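Local coordinates for protein pyrrolidone-carboxylate peptidase (Deinococcus radiodurans R1, PDB 5Z48) that probably cleaves an N-terminal pyroglutamyl (5-oxoprolyl) residue from peptides as a homotetrameric cysteine peptidase, at residues Ala55-Leu60 / Leu154-Glu159; Asn139-Gly142 / Cys146-Val149. One frame throughout, in Å; residues are numbered along the deposited sequence.

Contact 1: Ala55-Leu60 / Leu154-Glu159; sequences ALTRLL and LHWLRE
Trp-156 carries its indole out toward helix 55-60 because CG stands anti to the backbone N (chi1 -171°), while Leu-60 sets CG anti to its own carbonyl carbon, and the leucine and the indole run past one another head to tail. The result is a CH-pi contact: Leu-60 CB lies over one face of the six-membered ring of Trp-156, 3.9 Å from the centroid and only 17° off the ring normal. Leu-60 CD1 follows along the same ring system, 3.9 Å from Trp-156 CE3. At the pyrrole end, Thr-57 CG2 meets Trp-156 NE1 obliquely at 3.6 Å; the hydroxyl of Thr-57 is hydrogen-bonded to His-152, one turn back from Trp-156. Leu-60 CD2 approaches Leu-157 CD2, which lies in plane at the indole edge, more loosely, at 4.4 Å. His-160 stacks on the indole as well. One large flat side chain thus bridges helix segments whose axes come no closer than 10.8 Å and cross at -39°. Leu-60 and the neighbouring Leu-56 also rest on Leu-7 of strand 5-11. Such neighbouring, roughly parallel helices covering a mixed sheet are characteristic of the alpha/beta/alpha architecture of pyroglutamyl peptidases.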
# COMPACT_ATOMS: atom_id res chain seq x y z
N ALA B 55 32.75 -12.65 7.19
CA ALA B 55 33.40 -11.54 6.49
C ALA B 55 33.33 -10.27 7.31
O ALA B 55 34.31 -9.51 7.35
CB ALA B 55 32.73 -11.32 5.12
N LEU B 56 32.20 -10.03 7.98
CA LEU B 56 32.00 -8.81 8.75
C LEU B 56 32.89 -8.81 9.99
O LEU B 56 33.51 -7.79 10.33
CB LEU B 56 30.52 -8.67 9.12
CG LEU B 56 30.14 -7.38 9.85
CD1 LEU B 56 30.70 -6.15 9.19
CD2 LEU B 56 28.59 -7.26 9.92
N THR B 57 33.01 -9.97 10.65
CA THR B 57 33.95 -10.09 11.77
C THR B 57 35.36 -9.77 11.33
O THR B 57 36.09 -9.05 12.03
CB THR B 57 33.88 -11.49 12.37
OG1 THR B 57 32.65 -11.63 13.10
CG2 THR B 57 35.01 -11.72 13.34
N ARG B 58 35.79 -10.31 10.18
CA ARG B 58 37.14 -9.99 9.71
C ARG B 58 37.31 -8.49 9.46
O ARG B 58 38.34 -7.91 9.83
CB ARG B 58 37.45 -10.82 8.46
CG ARG B 58 38.76 -10.50 7.79
CD ARG B 58 38.97 -11.46 6.65
NE ARG B 58 40.38 -11.67 6.37
N LEU B 59 36.32 -7.85 8.85
CA LEU B 59 36.39 -6.41 8.62
C LEU B 59 36.47 -5.63 9.94
O LEU B 59 37.27 -4.69 10.07
CB LEU B 59 35.19 -5.94 7.79
CG LEU B 59 35.17 -6.35 6.32
CD1 LEU B 59 33.70 -6.25 5.79
CD2 LEU B 59 36.14 -5.49 5.49
N LEU B 60 35.62 -5.98 10.91
CA LEU B 60 35.64 -5.26 12.19
C LEU B 60 36.97 -5.43 12.90
O LEU B 60 37.53 -4.47 13.45
CB LEU B 60 34.50 -5.76 13.08
CG LEU B 60 33.12 -5.42 12.57
CD1 LEU B 60 32.05 -6.21 13.39
CD2 LEU B 60 32.85 -3.91 12.71
N LEU B 154 26.71 -5.35 16.17
CA LEU B 154 26.55 -4.72 17.48
C LEU B 154 27.03 -5.65 18.59
O LEU B 154 27.68 -5.20 19.54
CB LEU B 154 25.08 -4.30 17.67
CG LEU B 154 24.65 -3.13 16.80
CD1 LEU B 154 23.11 -3.03 16.76
CD2 LEU B 154 25.24 -1.80 17.34
N HIS B 155 26.74 -6.95 18.46
CA HIS B 155 27.18 -7.93 19.45
C HIS B 155 28.70 -8.03 19.49
O HIS B 155 29.30 -8.01 20.58
CB HIS B 155 26.58 -9.30 19.10
CG HIS B 155 26.94 -10.37 20.08
ND1 HIS B 155 26.45 -10.39 21.36
CD2 HIS B 155 27.70 -11.48 19.95
CE1 HIS B 155 26.92 -11.45 22.00
NE2 HIS B 155 27.68 -12.14 21.16
N TRP B 156 29.34 -8.15 18.32
CA TRP B 156 30.80 -8.25 18.25
C TRP B 156 31.45 -7.02 18.88
O TRP B 156 32.36 -7.14 19.71
CB TRP B 156 31.24 -8.41 16.78
CG TRP B 156 32.70 -8.73 16.65
CD1 TRP B 156 33.25 -9.97 16.51
CD2 TRP B 156 33.80 -7.80 16.67
NE1 TRP B 156 34.62 -9.88 16.44
CE2 TRP B 156 34.98 -8.56 16.52
CE3 TRP B 156 33.89 -6.40 16.80
CZ2 TRP B 156 36.25 -7.97 16.51
CZ3 TRP B 156 35.14 -5.82 16.78
CH2 TRP B 156 36.32 -6.61 16.64
N LEU B 157 30.96 -5.83 18.52
CA LEU B 157 31.53 -4.61 19.08
C LEU B 157 31.40 -4.58 20.60
O LEU B 157 32.37 -4.29 21.31
CB LEU B 157 30.87 -3.39 18.45
CG LEU B 157 31.29 -3.10 17.00
CD1 LEU B 157 30.30 -2.07 16.42
CD2 LEU B 157 32.74 -2.61 16.91
N ARG B 158 30.22 -4.94 21.13
CA ARG B 158 30.05 -4.95 22.58
C ARG B 158 30.98 -5.96 23.24
O ARG B 158 31.66 -5.65 24.22
CB ARG B 158 28.57 -5.24 22.91
CG ARG B 158 28.25 -5.33 24.39
CD ARG B 158 28.43 -4.00 25.08
NE ARG B 158 27.63 -2.94 24.47
CZ ARG B 158 27.70 -1.66 24.84
NH1 ARG B 158 28.53 -1.30 25.81
NH2 ARG B 158 26.94 -0.74 24.23
N GLU B 159 31.05 -7.17 22.68
CA GLU B 159 31.87 -8.22 23.30
C GLU B 159 33.36 -7.90 23.24
O GLU B 159 34.10 -8.33 24.14
CB GLU B 159 31.61 -9.56 22.61
CG GLU B 159 30.23 -10.17 22.87
CD GLU B 159 30.00 -10.54 24.32
OE1 GLU B 159 30.47 -11.62 24.72
OE2 GLU B 159 29.32 -9.77 25.05

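Contact 2: Asn139-Gly142 / Cys146-Val149; sequences NSAG and CNFV. With PCA (pyroglutamic acid), chain I.
Ala-141 and Gly-142 meet Asn-147 at close quarters: Ala-141 CB faces Asn-147 CB at 4.0 Å, and Gly-142 O presses on Asn-147 CB at 3.0 Å. Asn-147 CG stands anti to the backbone N (chi1 175°), which brings the carboxamide alongside Gly-142 O. Both acceptors, Asn-147 OD1 and Gly-142 O do not bond to each other; waters carry the polar link between the segments. One water donates to Ala-141 O and to the carboxylate O of the bound pyroglutamate and accepts from Asn-147 N, joining loop, helix and ligand. The same ligand oxygen takes the amide of Cys-146 N in a nearly straight bond (3.0 Å, 162°), a backbone grip at the helix start consistent with an oxyanion hole. A second water accepts from Ala-141 N and donates to Asn-147 OD1 at 2.8 Å. Asn-147 ND2 in turn binds Val-87 O, which fixes the turn of the amide. Replacing Asn-147 by a leucine would probably leave Val-87 O without its amide donor and cost the second water its acceptor. The loop is held by an ST turn, Gly-142 N donating to Ser-140 OG at 3.1 Å. Ala-141 also touches Glu-83 and His-171, the probable partners of Cys-146 in a catalytic triad. The loop thus leads from strand 135-138 into helix 145-159, with strands 80-90 and 167-172 alongside and helix 49-63 packed against Phe-148 and Val-149.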
# COMPACT_ATOMS: atom_id res chain seq x y z
N ASN B 139 11.68 0.57 12.65
CA ASN B 139 11.78 -0.16 13.90
C ASN B 139 11.77 -1.67 13.70
O ASN B 139 11.77 -2.42 14.69
CB ASN B 139 10.67 0.30 14.82
CG ASN B 139 10.87 1.74 15.22
OD1 ASN B 139 12.00 2.10 15.57
ND2 ASN B 139 9.84 2.56 15.16
N SER B 140 11.83 -2.14 12.46
CA SER B 140 12.18 -3.53 12.16
C SER B 140 12.97 -3.61 10.87
O SER B 140 12.53 -3.06 9.85
CB SER B 140 10.95 -4.43 12.05
OG SER B 140 11.36 -5.73 11.56
N ALA B 141 14.12 -4.27 10.91
CA ALA B 141 14.97 -4.49 9.74
C ALA B 141 14.61 -5.78 9.00
O ALA B 141 15.36 -6.20 8.11
CB ALA B 141 16.45 -4.54 10.15
N GLY B 142 13.46 -6.39 9.33
CA GLY B 142 13.20 -7.77 8.95
C GLY B 142 14.02 -8.72 9.82
O GLY B 142 14.70 -8.29 10.73
N CYS B 146 20.07 -8.74 6.36
CA CYS B 146 20.41 -7.39 6.83
C CYS B 146 20.25 -7.28 8.34
O CYS B 146 21.14 -6.78 9.04
CB CYS B 146 19.52 -6.34 6.15
SG CYS B 146 19.88 -6.20 4.34
N ASN B 147 19.12 -7.74 8.87
CA ASN B 147 19.00 -7.76 10.32
C ASN B 147 20.10 -8.58 10.97
O ASN B 147 20.66 -8.18 12.01
CB ASN B 147 17.65 -8.36 10.69
CG ASN B 147 17.50 -8.52 12.20
OD1 ASN B 147 17.22 -7.52 12.90
ND2 ASN B 147 17.70 -9.72 12.71
N PHE B 148 20.42 -9.74 10.39
CA PHE B 148 21.46 -10.61 10.95
C PHE B 148 22.77 -9.84 11.10
O PHE B 148 23.40 -9.94 12.16
CB PHE B 148 21.64 -11.85 10.08
CG PHE B 148 22.83 -12.68 10.46
CD1 PHE B 148 24.09 -12.41 9.90
CD2 PHE B 148 22.70 -13.66 11.42
CE1 PHE B 148 25.21 -13.15 10.29
CE2 PHE B 148 23.82 -14.42 11.81
CZ PHE B 148 25.07 -14.14 11.24
N VAL B 149 23.20 -9.09 10.07
CA VAL B 149 24.52 -8.45 10.18
C VAL B 149 24.48 -7.27 11.14
O VAL B 149 25.50 -6.96 11.80
CB VAL B 149 25.13 -8.07 8.81
CG1 VAL B 149 25.44 -9.30 7.94
CG2 VAL B 149 24.27 -7.05 8.03
N PCA I . 18.39 -6.83 1.56
CA PCA I . 18.06 -8.08 2.25
CB PCA I . 19.32 -8.96 2.23
CG PCA I . 20.37 -8.27 1.37
CD PCA I . 19.73 -6.94 1.06
OE PCA I . 20.32 -6.06 0.42
C PCA I . 17.50 -7.78 3.65
O PCA I . 17.67 -8.53 4.62
OXT PCA I . 16.87 -6.70 3.87
O HOH W 1 16.68 -8.47 7.25
O HOH W 2 15.14 -5.72 13.22

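Overall arrangement
Helix 145-159 runs through both contacts: contact 2 uses its start, beside the ligand, and contact 1 its last turns, with centres about 16 Å apart. They touch where Leu-56 CD2 packs on Val-149 O at 3.6 Å, so helix 49-63 follows the same neighbour from one contact to the other. Contact 2 is buried, nearer the centre of the chain, and polar, relying on waters and backbone amides around the pyroglutamate. Contact 1 is only partly buried, lies away from the active site and the pyroglutamate pocket, and depends on apolar and CH-pi contacts around an indole. Here one helix serves both: its start lies at the ligand and the probable nucleophile, while its later turns pack against a neighbouring helix.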